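Beta-glucosidase (Chaetomella raphigera, PDB 6JXG) probably hydrolyses terminal, non-reducing beta-D-glucosyl residues with release of beta-D-glucose, as a secreted family 3 glycoside hydrolase acting in cellulose degradation. Local coordinates at residues Ala111-Lys116 with Ala154-Gly159; Glu180-Pro185 with Leu555-Arg560; Leu352-Gln357 with Thr409-Ser414; Ala432-Thr437 with Ala465-Val470. All coordinates share one frame; numbering follows the deposited sequence.

In the fold
The four contacts form two pairs. Contact 1, in the N-terminal barrel-like domain, probably borders the active-site pocket, and it touches contact 2, whose centre is 11 Å away: CD of Lys-116 lies 3.0 Å from OH of Tyr-182. Contact 2 joins that domain to the C-terminal domain. Contacts 3 and 4 lie within the C-terminal alpha/beta domain, also 11 Å apart between centres, on the neighbouring strands 351-355 and 431-438. N of Phe-435 is 2.9 Å from O of Ile-355, probably hydrogen-bonded. Contact 4 keeps about 17 Å from contact 1 between nearest atoms, contact 3 about 25 Å. The mannose near contacts 3 and 4 is a glycan on Thr-431, not a substrate.

Contact 1 of 4, residues Ala111-Lys116 with Ala154-Gly159; sequences AGPIGK and AKHFIG
Ala-111 meets the strand through its backbone, its N lying 2.8 Å from O of Lys-155 in a bent, weak hydrogen bond. The next N-H, that of Gly-112, reaches the same oxygen at 3.2 Å along a straighter path, in the carbonyl plane and on a lone pair. Gly-112 then gives back an acceptor: its O is gripped twice by His-156, by the backbone N at 2.8 Å and by ND1 at 2.7 Å. The backbone N sits on a lone pair, whereas ND1 comes nearly along the C=O axis with the oxygen only 8° out of the imidazole plane. This double grip needs CG of His-156 beside its own N (chi1 -49°), and it fixes both the turn of the ring and the proton on ND1. CG of Lys-155 covers one face of the ring, 3.6 Å above its centre. Pro-113, behind a cis peptide, runs alongside the imidazole with CD 4.1 Å from ND1. From Ile-114 the chain leaves the strand, and the backbone N-H groups of Ile-114, Gly-115 and Lys-116 bind the carboxylate of Glu-161. Cis peptides also precede His-156 and Ile-158. A Lys-His pair at this place lies at the glucose pocket in family 3 glycosidases, consistent with His-156 packing on Arg-122 and Asp-232. Strand 151-157 is flanked in its sheet by strands 105-106 and 196-199, and Ala-111 rests on Pro-185 and Phe-186 of helix 184-191.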
loop_
_atom_site.group_PDB
_atom_site.type_symbol
_atom_site.label_atom_id
_atom_site.label_comp_id
_atom_site.label_asym_id
_atom_site.label_seq_id
_atom_site.Cartn_x
_atom_site.Cartn_y
_atom_site.Cartn_z
ATOM N N ALA A 111 -0.707 2.963 -5.277
ATOM C CA ALA A 111 -2.003 2.435 -5.766
ATOM C C ALA A 111 -1.914 1.350 -6.829
ATOM O O ALA A 111 -2.945 0.738 -7.158
ATOM C CB ALA A 111 -2.845 3.537 -6.357
ATOM N N GLY A 112 -0.733 1.184 -7.427
ATOM C CA GLY A 112 -0.485 0.238 -8.558
ATOM C C GLY A 112 0.963 -0.239 -8.376
ATOM O O GLY A 112 1.920 0.537 -8.442
ATOM N N PRO A 113 1.168 -1.534 -8.163
ATOM C CA PRO A 113 0.209 -2.625 -8.196
ATOM C C PRO A 113 -0.800 -2.614 -7.006
ATOM O O PRO A 113 -0.462 -2.181 -5.852
ATOM C CB PRO A 113 1.093 -3.821 -8.057
ATOM C CG PRO A 113 2.261 -3.345 -7.196
ATOM C CD PRO A 113 2.518 -1.982 -7.748
ATOM N N ILE A 114 -1.997 -3.114 -7.259
ATOM C CA ILE A 114 -2.930 -3.422 -6.171
ATOM C C ILE A 114 -2.577 -4.794 -5.582
ATOM O O ILE A 114 -2.851 -5.062 -4.404
ATOM C CB ILE A 114 -4.425 -3.371 -6.583
ATOM C CG1 ILE A 114 -4.813 -4.512 -7.531
ATOM C CG2 ILE A 114 -4.833 -2.008 -7.186
ATOM C CD1 ILE A 114 -6.342 -4.524 -7.852
ATOM N N GLY A 115 -1.956 -5.676 -6.394
ATOM C CA GLY A 115 -1.585 -7.005 -5.968
ATOM C C GLY A 115 -2.541 -8.125 -6.414
ATOM O O GLY A 115 -2.727 -9.051 -5.680
ATOM N N LYS A 116 -3.083 -8.017 -7.638
ATOM C CA LYS A 116 -3.943 -9.020 -8.256
ATOM C C LYS A 116 -3.253 -10.392 -8.371
ATOM O O LYS A 116 -3.954 -11.443 -8.367
ATOM C CB LYS A 116 -4.413 -8.564 -9.657
ATOM C CG LYS A 116 -4.172 -9.615 -10.762
ATOM C CD LYS A 116 -3.894 -8.957 -12.012
ATOM C CE LYS A 116 -2.938 -9.538 -12.979
ATOM N NZ LYS A 116 -3.453 -10.526 -13.919
ATOM N N ALA A 154 1.141 9.519 -6.096
ATOM C CA ALA A 154 0.515 8.246 -6.310
ATOM C C ALA A 154 1.155 7.484 -7.482
ATOM O O ALA A 154 1.161 7.958 -8.648
ATOM C CB ALA A 154 -0.981 8.420 -6.561
ATOM N N LYS A 155 1.612 6.275 -7.217
ATOM C CA LYS A 155 2.368 5.517 -8.243
ATOM C C LYS A 155 1.876 4.060 -8.203
ATOM O O LYS A 155 1.347 3.625 -7.134
ATOM C CB LYS A 155 3.880 5.652 -7.991
ATOM C CG LYS A 155 4.460 4.941 -6.783
ATOM C CD LYS A 155 5.896 5.398 -6.471
ATOM C CE LYS A 155 6.494 4.401 -5.515
ATOM N NZ LYS A 155 7.881 4.702 -5.132
ATOM N N HIS A 156 2.052 3.255 -9.237
ATOM C CA HIS A 156 2.628 3.495 -10.538
ATOM C C HIS A 156 1.465 3.283 -11.515
ATOM O O HIS A 156 0.794 2.223 -11.505
ATOM C CB HIS A 156 3.716 2.457 -10.842
ATOM C CG HIS A 156 4.710 2.282 -9.739
ATOM N ND1 HIS A 156 4.464 1.491 -8.634
ATOM C CD2 HIS A 156 5.931 2.829 -9.547
ATOM C CE1 HIS A 156 5.517 1.530 -7.831
ATOM N NE2 HIS A 156 6.427 2.310 -8.381
ATOM N N PHE A 157 1.141 4.331 -12.252
ATOM C CA PHE A 157 0.014 4.334 -13.146
ATOM C C PHE A 157 0.435 3.734 -14.532
ATOM O O PHE A 157 1.171 4.383 -15.266
ATOM C CB PHE A 157 -0.473 5.784 -13.375
ATOM C CG PHE A 157 -1.737 5.866 -14.231
ATOM C CD1 PHE A 157 -2.955 5.681 -13.648
ATOM C CD2 PHE A 157 -1.667 6.081 -15.643
ATOM C CE1 PHE A 157 -4.156 5.752 -14.416
ATOM C CE2 PHE A 157 -2.839 6.146 -16.411
ATOM C CZ PHE A 157 -4.080 5.955 -15.778
ATOM N N ILE A 158 -0.005 2.539 -14.924
ATOM C CA ILE A 158 -0.935 1.679 -14.254
ATOM C C ILE A 158 -0.716 0.260 -14.879
ATOM O O ILE A 158 -0.141 0.128 -15.974
ATOM C CB ILE A 158 -2.416 2.194 -14.488
ATOM C CG1 ILE A 158 -3.387 1.511 -13.516
ATOM C CG2 ILE A 158 -2.804 2.035 -15.965
ATOM C CD1 ILE A 158 -4.740 2.191 -13.322
ATOM N N GLY A 159 -1.262 -0.778 -14.246
ATOM C CA GLY A 159 -1.109 -2.152 -14.732
ATOM C C GLY A 159 0.246 -2.777 -14.535
ATOM O O GLY A 159 0.555 -3.773 -15.191
#

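Contact 2 of 4, residues Glu180-Pro185 with Leu555-Arg560; sequences ELYLWP and LFVDYR
Close packing is concentrated where the end of helix 175-182 faces Leu-555 and Val-557. At its centre is Leu-181, which buries the largest area of any residue here; its CG is anti to the backbone N (chi1 -169°), and its CD2 crosses Val-557 obliquely, 4.0 Å from CG2, and sits beside O of Leu-555 at 4.1 Å. CD2 of Leu-555 lies against the aliphatic root of Glu-180, 3.7 Å from CB, the two side chains crossing obliquely. The same methyl is 3.8 Å from OE1, a plain van der Waals contact; the carboxylate finds its charge partner in Arg-176, and OE2 also accepts from N of Trp-678. Tyr-182 and Val-557 meet tip to tip: CG of the tyrosine stands beside its own N (chi1 -59°), and the ring carries OH to 3.6 Å from CG2 of Val-557. That valine methyl is beside the backbone N, turned to the helix by chi1 of 153°. Here the barrel-like N-terminal domain of the family 3 fold abuts the C-terminal domain, across 370 residues of sequence and without a hydrogen bond between the two segments. The loose side begins at Arg-560, whose side chain comes no nearer to the helix than 4.6 Å; its guanidinium turns to Asp-130 and Gln-649. Phe-556 points away from the helix and is partly exposed.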
loop_
_atom_site.group_PDB
_atom_site.type_symbol
_atom_site.label_atom_id
_atom_site.label_comp_id
_atom_site.label_asym_id
_atom_site.label_seq_id
_atom_site.Cartn_x
_atom_site.Cartn_y
_atom_site.Cartn_z
ATOM N N GLU A 180 -13.308 -0.203 -12.511
ATOM C CA GLU A 180 -13.811 -0.709 -11.225
ATOM C C GLU A 180 -12.768 -1.221 -10.300
ATOM O O GLU A 180 -13.033 -1.320 -9.091
ATOM C CB GLU A 180 -14.897 -1.766 -11.362
ATOM C CG GLU A 180 -16.164 -1.121 -11.855
ATOM C CD GLU A 180 -17.352 -2.073 -12.067
ATOM O OE1 GLU A 180 -17.517 -3.098 -11.382
ATOM O OE2 GLU A 180 -18.120 -1.704 -12.942
ATOM N N LEU A 181 -11.624 -1.594 -10.839
ATOM C CA LEU A 181 -10.631 -2.283 -10.066
ATOM C C LEU A 181 -9.334 -1.436 -10.027
ATOM O O LEU A 181 -9.092 -0.772 -9.028
ATOM C CB LEU A 181 -10.454 -3.672 -10.619
ATOM C CG LEU A 181 -9.664 -4.600 -9.816
ATOM C CD1 LEU A 181 -10.286 -4.605 -8.393
ATOM C CD2 LEU A 181 -9.672 -5.956 -10.479
ATOM N N TYR A 182 -8.569 -1.393 -11.113
ATOM C CA TYR A 182 -7.228 -0.815 -11.086
ATOM C C TYR A 182 -7.196 0.729 -10.998
ATOM O O TYR A 182 -6.398 1.302 -10.297
ATOM C CB TYR A 182 -6.372 -1.344 -12.301
ATOM C CG TYR A 182 -6.275 -2.848 -12.251
ATOM C CD1 TYR A 182 -5.456 -3.451 -11.327
ATOM C CD2 TYR A 182 -7.196 -3.655 -12.960
ATOM C CE1 TYR A 182 -5.404 -4.847 -11.215
ATOM C CE2 TYR A 182 -7.187 -5.028 -12.805
ATOM C CZ TYR A 182 -6.287 -5.641 -11.935
ATOM O OH TYR A 182 -6.248 -7.050 -11.717
ATOM N N LEU A 183 -8.073 1.387 -11.702
ATOM C CA LEU A 183 -8.205 2.865 -11.616
ATOM C C LEU A 183 -8.747 3.416 -10.297
ATOM O O LEU A 183 -8.400 4.538 -9.870
ATOM C CB LEU A 183 -9.051 3.367 -12.799
ATOM C CG LEU A 183 -9.017 4.896 -12.999
ATOM C CD1 LEU A 183 -7.617 5.328 -13.377
ATOM C CD2 LEU A 183 -10.070 5.290 -14.046
ATOM N N TRP A 184 -9.588 2.614 -9.648
ATOM C CA TRP A 184 -10.369 3.079 -8.543
ATOM C C TRP A 184 -9.514 3.774 -7.410
ATOM O O TRP A 184 -9.777 4.898 -6.993
ATOM C CB TRP A 184 -11.202 1.948 -8.062
ATOM C CG TRP A 184 -12.056 2.243 -6.876
ATOM C CD1 TRP A 184 -11.670 2.557 -5.606
ATOM C CD2 TRP A 184 -13.513 2.210 -6.854
ATOM N NE1 TRP A 184 -12.785 2.737 -4.798
ATOM C CE2 TRP A 184 -13.924 2.560 -5.555
ATOM C CE3 TRP A 184 -14.474 1.889 -7.807
ATOM C CZ2 TRP A 184 -15.261 2.595 -5.178
ATOM C CZ3 TRP A 184 -15.842 1.959 -7.453
ATOM C CH2 TRP A 184 -16.214 2.271 -6.140
ATOM N N PRO A 185 -8.391 3.155 -7.012
ATOM C CA PRO A 185 -7.580 3.872 -6.015
ATOM C C PRO A 185 -6.907 5.103 -6.543
ATOM O O PRO A 185 -6.670 6.026 -5.757
ATOM C CB PRO A 185 -6.532 2.889 -5.588
ATOM C CG PRO A 185 -6.771 1.664 -6.386
ATOM C CD PRO A 185 -7.984 1.768 -7.225
ATOM N N LEU A 555 -12.745 -8.524 -13.504
ATOM C CA LEU A 555 -13.084 -7.994 -12.223
ATOM C C LEU A 555 -12.801 -8.913 -11.044
ATOM O O LEU A 555 -12.910 -8.467 -9.891
ATOM C CB LEU A 555 -14.607 -7.681 -12.223
ATOM C CG LEU A 555 -15.065 -6.597 -13.202
ATOM C CD1 LEU A 555 -16.546 -6.633 -13.437
ATOM C CD2 LEU A 555 -14.644 -5.241 -12.700
ATOM N N PHE A 556 -12.546 -10.194 -11.319
ATOM C CA PHE A 556 -12.614 -11.240 -10.327
ATOM C C PHE A 556 -11.192 -11.572 -9.831
ATOM O O PHE A 556 -10.553 -12.474 -10.306
ATOM C CB PHE A 556 -13.350 -12.475 -10.924
ATOM C CG PHE A 556 -14.786 -12.174 -11.332
ATOM C CD1 PHE A 556 -15.782 -12.194 -10.412
ATOM C CD2 PHE A 556 -15.101 -11.844 -12.651
ATOM C CE1 PHE A 556 -17.078 -11.915 -10.789
ATOM C CE2 PHE A 556 -16.390 -11.521 -13.031
ATOM C CZ PHE A 556 -17.390 -11.549 -12.096
ATOM N N VAL A 557 -10.749 -10.783 -8.866
ATOM C CA VAL A 557 -9.418 -10.823 -8.326
ATOM C C VAL A 557 -9.549 -10.986 -6.807
ATOM O O VAL A 557 -10.490 -10.479 -6.201
ATOM C CB VAL A 557 -8.752 -9.525 -8.723
ATOM C CG1 VAL A 557 -7.690 -9.117 -7.800
ATOM C CG2 VAL A 557 -8.234 -9.624 -10.152
ATOM N N ASP A 558 -8.643 -11.745 -6.220
ATOM C CA ASP A 558 -8.692 -12.092 -4.836
ATOM C C ASP A 558 -10.094 -12.658 -4.458
ATOM O O ASP A 558 -10.635 -13.504 -5.180
ATOM C CB ASP A 558 -8.197 -10.922 -3.928
ATOM C CG ASP A 558 -7.794 -11.386 -2.529
ATOM O OD1 ASP A 558 -6.629 -11.844 -2.247
ATOM O OD2 ASP A 558 -8.695 -11.276 -1.689
ATOM N N TYR A 559 -10.683 -12.194 -3.365
ATOM C CA TYR A 559 -11.928 -12.800 -2.841
ATOM C C TYR A 559 -13.104 -12.764 -3.803
ATOM O O TYR A 559 -13.997 -13.599 -3.712
ATOM C CB TYR A 559 -12.350 -12.201 -1.480
ATOM C CG TYR A 559 -12.837 -10.752 -1.521
ATOM C CD1 TYR A 559 -14.172 -10.460 -1.490
ATOM C CD2 TYR A 559 -11.926 -9.684 -1.583
ATOM C CE1 TYR A 559 -14.650 -9.167 -1.550
ATOM C CE2 TYR A 559 -12.393 -8.401 -1.554
ATOM C CZ TYR A 559 -13.754 -8.134 -1.594
ATOM O OH TYR A 559 -14.207 -6.827 -1.639
ATOM N N ARG A 560 -13.140 -11.760 -4.677
ATOM C CA ARG A 560 -14.151 -11.687 -5.737
ATOM C C ARG A 560 -14.155 -12.968 -6.586
ATOM O O ARG A 560 -15.219 -13.472 -6.936
ATOM C CB ARG A 560 -13.865 -10.479 -6.631
ATOM C CG ARG A 560 -14.042 -9.114 -5.954
ATOM C CD ARG A 560 -13.325 -8.008 -6.774
ATOM N NE ARG A 560 -13.936 -6.687 -6.533
ATOM C CZ ARG A 560 -13.740 -5.945 -5.445
ATOM N NH1 ARG A 560 -12.903 -6.381 -4.526
ATOM N NH2 ARG A 560 -14.449 -4.811 -5.243
#

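Contact 3 of 4, residues Leu352-Gln357 with Thr409-Ser414; sequences LAIIGQ and TKLVLS
Strands 351-355 and 410-414 are parallel neighbours joined by a beta-alpha-beta crossover through helix 396-406, and the second is an outermost strand of the mixed sheet in the C-terminal alpha/beta domain. Their axes are 4.5 Å apart and crossed by -23°. Five backbone hydrogen bonds form the ladder. Leu-352 and Ile-354 each use both N and O: N of Leu-352 takes O of Lys-410 at 2.8 Å, almost along the C=O axis, and N of Ile-354 takes O of Val-412 from above the carbonyl plane. Their oxygens accept from N of Val-412 and of Ser-414, both bonds nearly straight (167°), though N of Ser-414 comes almost along the C=O axis and N of Val-412 from above the carbonyl plane. N of Gly-356 to O of Ser-414 closes the row. CA-H groups supplement it, as where CA of Ala-353 lies 3.1 Å from O of Val-412. Ala-353 and Ile-355 turn their backbone polar groups the other way, to strand 431-438. Apolar contacts occupy both faces. Ala-353 and Val-412 meet CB to CB beneath helix 419-427. On the face of helix 396-406, CD2 of Leu-411 reaches CB of Leu-352 at 3.9 Å, and CD2 of Leu-413 comes within 3.9 Å of CB of Ile-354.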
loop_
_atom_site.group_PDB
_atom_site.type_symbol
_atom_site.label_atom_id
_atom_site.label_comp_id
_atom_site.label_asym_id
_atom_site.label_seq_id
_atom_site.Cartn_x
_atom_site.Cartn_y
_atom_site.Cartn_z
ATOM N N LEU A 352 10.318 -21.329 27.327
ATOM C CA LEU A 352 9.902 -20.938 25.977
ATOM C C LEU A 352 11.072 -21.096 25.047
ATOM O O LEU A 352 12.110 -20.539 25.312
ATOM C CB LEU A 352 9.533 -19.467 26.052
ATOM C CG LEU A 352 8.339 -18.838 25.388
ATOM C CD1 LEU A 352 7.074 -19.680 25.323
ATOM C CD2 LEU A 352 8.082 -17.516 26.115
ATOM N N ALA A 353 10.956 -21.925 24.033
ATOM C CA ALA A 353 11.970 -22.007 22.996
ATOM C C ALA A 353 11.702 -20.924 21.925
ATOM O O ALA A 353 10.516 -20.659 21.587
ATOM C CB ALA A 353 11.968 -23.422 22.358
ATOM N N ILE A 354 12.774 -20.308 21.421
ATOM C CA ILE A 354 12.684 -19.191 20.416
ATOM C C ILE A 354 13.487 -19.648 19.200
ATOM O O ILE A 354 14.725 -19.857 19.298
ATOM C CB ILE A 354 13.137 -17.844 21.016
ATOM C CG1 ILE A 354 12.303 -17.506 22.254
ATOM C CG2 ILE A 354 13.152 -16.707 19.975
ATOM C CD1 ILE A 354 10.846 -17.127 22.072
ATOM N N ILE A 355 12.775 -19.918 18.088
ATOM C CA ILE A 355 13.347 -20.655 16.979
ATOM C C ILE A 355 13.209 -19.892 15.656
ATOM O O ILE A 355 12.141 -19.450 15.312
ATOM C CB ILE A 355 12.686 -22.070 16.861
ATOM C CG1 ILE A 355 12.849 -22.821 18.165
ATOM C CG2 ILE A 355 13.223 -22.865 15.677
ATOM C CD1 ILE A 355 11.832 -23.907 18.362
ATOM N N GLY A 356 14.284 -19.842 14.880
ATOM C CA GLY A 356 14.272 -19.203 13.591
ATOM C C GLY A 356 15.098 -17.969 13.579
ATOM O O GLY A 356 15.074 -17.220 14.524
ATOM N N GLN A 357 15.773 -17.719 12.470
ATOM C CA GLN A 357 16.604 -16.538 12.350
ATOM C C GLN A 357 15.750 -15.291 12.295
ATOM O O GLN A 357 16.251 -14.246 12.572
ATOM C CB GLN A 357 17.505 -16.588 11.103
ATOM C CG GLN A 357 16.833 -16.625 9.781
ATOM C CD GLN A 357 17.779 -16.307 8.666
ATOM O OE1 GLN A 357 18.634 -15.385 8.793
ATOM N NE2 GLN A 357 17.709 -17.076 7.621
ATOM N N THR A 409 10.379 -16.868 33.076
ATOM C CA THR A 409 10.405 -17.975 32.126
ATOM C C THR A 409 11.811 -18.155 31.583
ATOM O O THR A 409 12.506 -17.218 31.331
ATOM C CB THR A 409 9.327 -17.955 30.997
ATOM O OG1 THR A 409 9.885 -17.996 29.668
ATOM C CG2 THR A 409 8.356 -16.935 31.179
ATOM N N LYS A 410 12.194 -19.396 31.385
ATOM C CA LYS A 410 13.486 -19.720 30.882
ATOM C C LYS A 410 13.403 -19.710 29.351
ATOM O O LYS A 410 12.425 -20.227 28.786
ATOM C CB LYS A 410 13.842 -21.116 31.395
ATOM C CG LYS A 410 15.305 -21.503 31.283
ATOM C CD LYS A 410 15.538 -22.423 30.092
ATOM C CE LYS A 410 17.013 -22.691 29.850
ATOM N NZ LYS A 410 17.827 -21.439 29.735
ATOM N N LEU A 411 14.424 -19.177 28.679
ATOM C CA LEU A 411 14.457 -19.176 27.217
ATOM C C LEU A 411 15.480 -20.121 26.637
ATOM O O LEU A 411 16.617 -20.109 27.037
ATOM C CB LEU A 411 14.703 -17.764 26.697
ATOM C CG LEU A 411 13.725 -16.669 27.125
ATOM C CD1 LEU A 411 14.320 -15.328 26.776
ATOM C CD2 LEU A 411 12.373 -16.807 26.469
ATOM N N VAL A 412 15.032 -20.953 25.707
ATOM C CA VAL A 412 15.840 -21.837 24.952
ATOM C C VAL A 412 15.955 -21.365 23.482
ATOM O O VAL A 412 14.981 -21.435 22.656
ATOM C CB VAL A 412 15.238 -23.264 24.979
ATOM C CG1 VAL A 412 16.204 -24.238 24.291
ATOM C CG2 VAL A 412 14.953 -23.701 26.402
ATOM N N LEU A 413 17.160 -20.908 23.130
ATOM C CA LEU A 413 17.369 -20.207 21.876
ATOM C C LEU A 413 17.867 -21.114 20.780
ATOM O O LEU A 413 18.852 -21.866 20.944
ATOM C CB LEU A 413 18.318 -19.043 22.102
ATOM C CG LEU A 413 17.928 -18.022 23.174
ATOM C CD1 LEU A 413 18.935 -16.897 23.236
ATOM C CD2 LEU A 413 16.529 -17.491 22.882
ATOM N N SER A 414 17.161 -21.098 19.661
ATOM C CA SER A 414 17.668 -21.648 18.435
ATOM C C SER A 414 17.406 -20.693 17.216
ATOM O O SER A 414 16.602 -20.969 16.359
ATOM C CB SER A 414 17.068 -23.016 18.165
ATOM O OG SER A 414 17.749 -23.596 17.120
#

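Contact 4 of 4, residues Ala432-Thr437 with Ala465-Val470; sequences AIVFIT and ALVQAV
Val-434 lies under the middle of helix 463-471, spreading its two methyls beneath three helix residues. Its CG1 takes the crowded position between backbone N and carbonyl carbon (chi1 54°) and meets CG2 of Val-467 at 4.1 Å, the side chains crossing at about a right angle. CG2, anti to the backbone N, lies 3.9 Å from CG of Leu-466, which slides past in the opposite direction, and 4.0 Å from CG2 of Val-470. Nearer the start of the strand, CB of Ala-432 makes the closest approach of the contact, 3.6 Å to CG1 of Val-470. Toward the end, Ile-436 adopts the same crowded first torsion as Val-434 (chi1 59°), which leaves its CG2 beside the backbone N and 4.0 Å from CG2 of Val-467. Strand and helix run almost antiparallel (171°), their axes 8.9 Å apart at closest, as expected of a beta-alpha-beta unit; the helix leads on to strand 477-483, which is parallel to strand 431-438 and next to it in the sheet. Val-470 and Leu-466 also touch Ala-422 of helix 419-427, so the two helices pack together on this face. Phe-435 points to the other face, toward Ile-354. With no hydrogen bond between the segments and almost wholly aliphatic groups meeting, apart from O of Phe-435 against CD2 of Leu-466, this contact probably contributes through shape fit and the burial of apolar surface, with no directional bond fixing it.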
loop_
_atom_site.group_PDB
_atom_site.type_symbol
_atom_site.label_atom_id
_atom_site.label_comp_id
_atom_site.label_asym_id
_atom_site.label_seq_id
_atom_site.Cartn_x
_atom_site.Cartn_y
_atom_site.Cartn_z
ATOM N N ALA A 432 7.014 -23.644 22.326
ATOM C CA ALA A 432 7.974 -23.190 21.292
ATOM C C ALA A 432 7.345 -22.178 20.367
ATOM O O ALA A 432 6.270 -22.446 19.827
ATOM C CB ALA A 432 8.399 -24.366 20.443
ATOM N N ILE A 433 8.013 -21.051 20.173
ATOM C CA ILE A 433 7.577 -20.043 19.187
ATOM C C ILE A 433 8.610 -20.051 18.059
ATOM O O ILE A 433 9.834 -19.865 18.317
ATOM C CB ILE A 433 7.526 -18.610 19.761
ATOM C CG1 ILE A 433 6.854 -18.577 21.152
ATOM C CG2 ILE A 433 6.900 -17.704 18.734
ATOM C CD1 ILE A 433 6.807 -17.229 21.867
ATOM N N VAL A 434 8.120 -20.337 16.849
ATOM C CA VAL A 434 8.923 -20.500 15.699
ATOM C C VAL A 434 8.573 -19.371 14.681
ATOM O O VAL A 434 7.406 -19.102 14.418
ATOM C CB VAL A 434 8.785 -21.931 15.095
ATOM C CG1 VAL A 434 7.347 -22.309 14.803
ATOM C CG2 VAL A 434 9.621 -22.102 13.849
ATOM N N PHE A 435 9.610 -18.791 14.093
ATOM C CA PHE A 435 9.550 -17.552 13.328
ATOM C C PHE A 435 9.972 -17.860 11.902
ATOM O O PHE A 435 11.097 -18.311 11.645
ATOM C CB PHE A 435 10.512 -16.513 13.960
ATOM C CG PHE A 435 10.091 -16.030 15.318
ATOM C CD1 PHE A 435 9.381 -14.839 15.461
ATOM C CD2 PHE A 435 10.327 -16.771 16.438
ATOM C CE1 PHE A 435 8.962 -14.405 16.708
ATOM C CE2 PHE A 435 9.906 -16.326 17.699
ATOM C CZ PHE A 435 9.211 -15.152 17.822
ATOM N N ILE A 436 9.076 -17.610 10.965
ATOM C CA ILE A 436 9.280 -17.878 9.575
ATOM C C ILE A 436 8.883 -16.670 8.754
ATOM O O ILE A 436 8.082 -15.821 9.212
ATOM C CB ILE A 436 8.553 -19.154 9.086
ATOM C CG1 ILE A 436 7.034 -19.078 9.297
ATOM C CG2 ILE A 436 9.132 -20.353 9.792
ATOM C CD1 ILE A 436 6.206 -20.094 8.544
ATOM N N THR A 437 9.345 -16.651 7.518
ATOM C CA THR A 437 9.172 -15.485 6.602
ATOM C C THR A 437 8.826 -15.818 5.167
ATOM O O THR A 437 8.927 -16.960 4.701
ATOM C CB THR A 437 10.488 -14.667 6.535
ATOM O OG1 THR A 437 11.541 -15.535 6.080
ATOM C CG2 THR A 437 10.851 -14.127 7.884
ATOM N N ALA A 465 9.448 -26.640 6.609
ATOM C CA ALA A 465 10.295 -27.670 7.223
ATOM C C ALA A 465 10.782 -27.305 8.619
ATOM O O ALA A 465 10.794 -28.139 9.519
ATOM C CB ALA A 465 11.430 -28.069 6.269
ATOM N N LEU A 466 11.076 -26.027 8.881
ATOM C CA LEU A 466 11.356 -25.607 10.232
ATOM C C LEU A 466 10.211 -25.826 11.210
ATOM O O LEU A 466 10.401 -26.313 12.375
ATOM C CB LEU A 466 11.783 -24.113 10.275
ATOM C CG LEU A 466 12.371 -23.610 11.582
ATOM C CD1 LEU A 466 13.616 -24.385 11.942
ATOM C CD2 LEU A 466 12.671 -22.103 11.436
ATOM N N VAL A 467 9.029 -25.371 10.830
ATOM C CA VAL A 467 7.844 -25.599 11.639
ATOM C C VAL A 467 7.597 -27.096 11.868
ATOM O O VAL A 467 7.364 -27.469 12.989
ATOM C CB VAL A 467 6.568 -24.948 11.062
ATOM C CG1 VAL A 467 5.401 -25.121 12.050
ATOM C CG2 VAL A 467 6.828 -23.459 10.901
ATOM N N GLN A 468 7.700 -27.907 10.816
ATOM C CA GLN A 468 7.516 -29.371 10.953
ATOM C C GLN A 468 8.495 -29.994 12.001
ATOM O O GLN A 468 8.075 -30.813 12.831
ATOM C CB GLN A 468 7.703 -30.017 9.626
ATOM C CG GLN A 468 6.532 -29.821 8.736
ATOM C CD GLN A 468 6.781 -30.197 7.323
ATOM O OE1 GLN A 468 7.916 -30.176 6.852
ATOM N NE2 GLN A 468 5.715 -30.574 6.619
ATOM N N ALA A 469 9.753 -29.535 11.992
ATOM C CA ALA A 469 10.750 -29.921 12.983
ATOM C C ALA A 469 10.366 -29.526 14.410
ATOM O O ALA A 469 10.579 -30.289 15.386
ATOM C CB ALA A 469 12.107 -29.326 12.628
ATOM N N VAL A 470 9.819 -28.337 14.577
ATOM C CA VAL A 470 9.473 -27.883 15.881
ATOM C C VAL A 470 8.252 -28.688 16.366
ATOM O O VAL A 470 8.199 -29.104 17.555
ATOM C CB VAL A 470 9.193 -26.366 15.867
ATOM C CG1 VAL A 470 8.674 -25.876 17.202
ATOM C CG2 VAL A 470 10.512 -25.639 15.561
#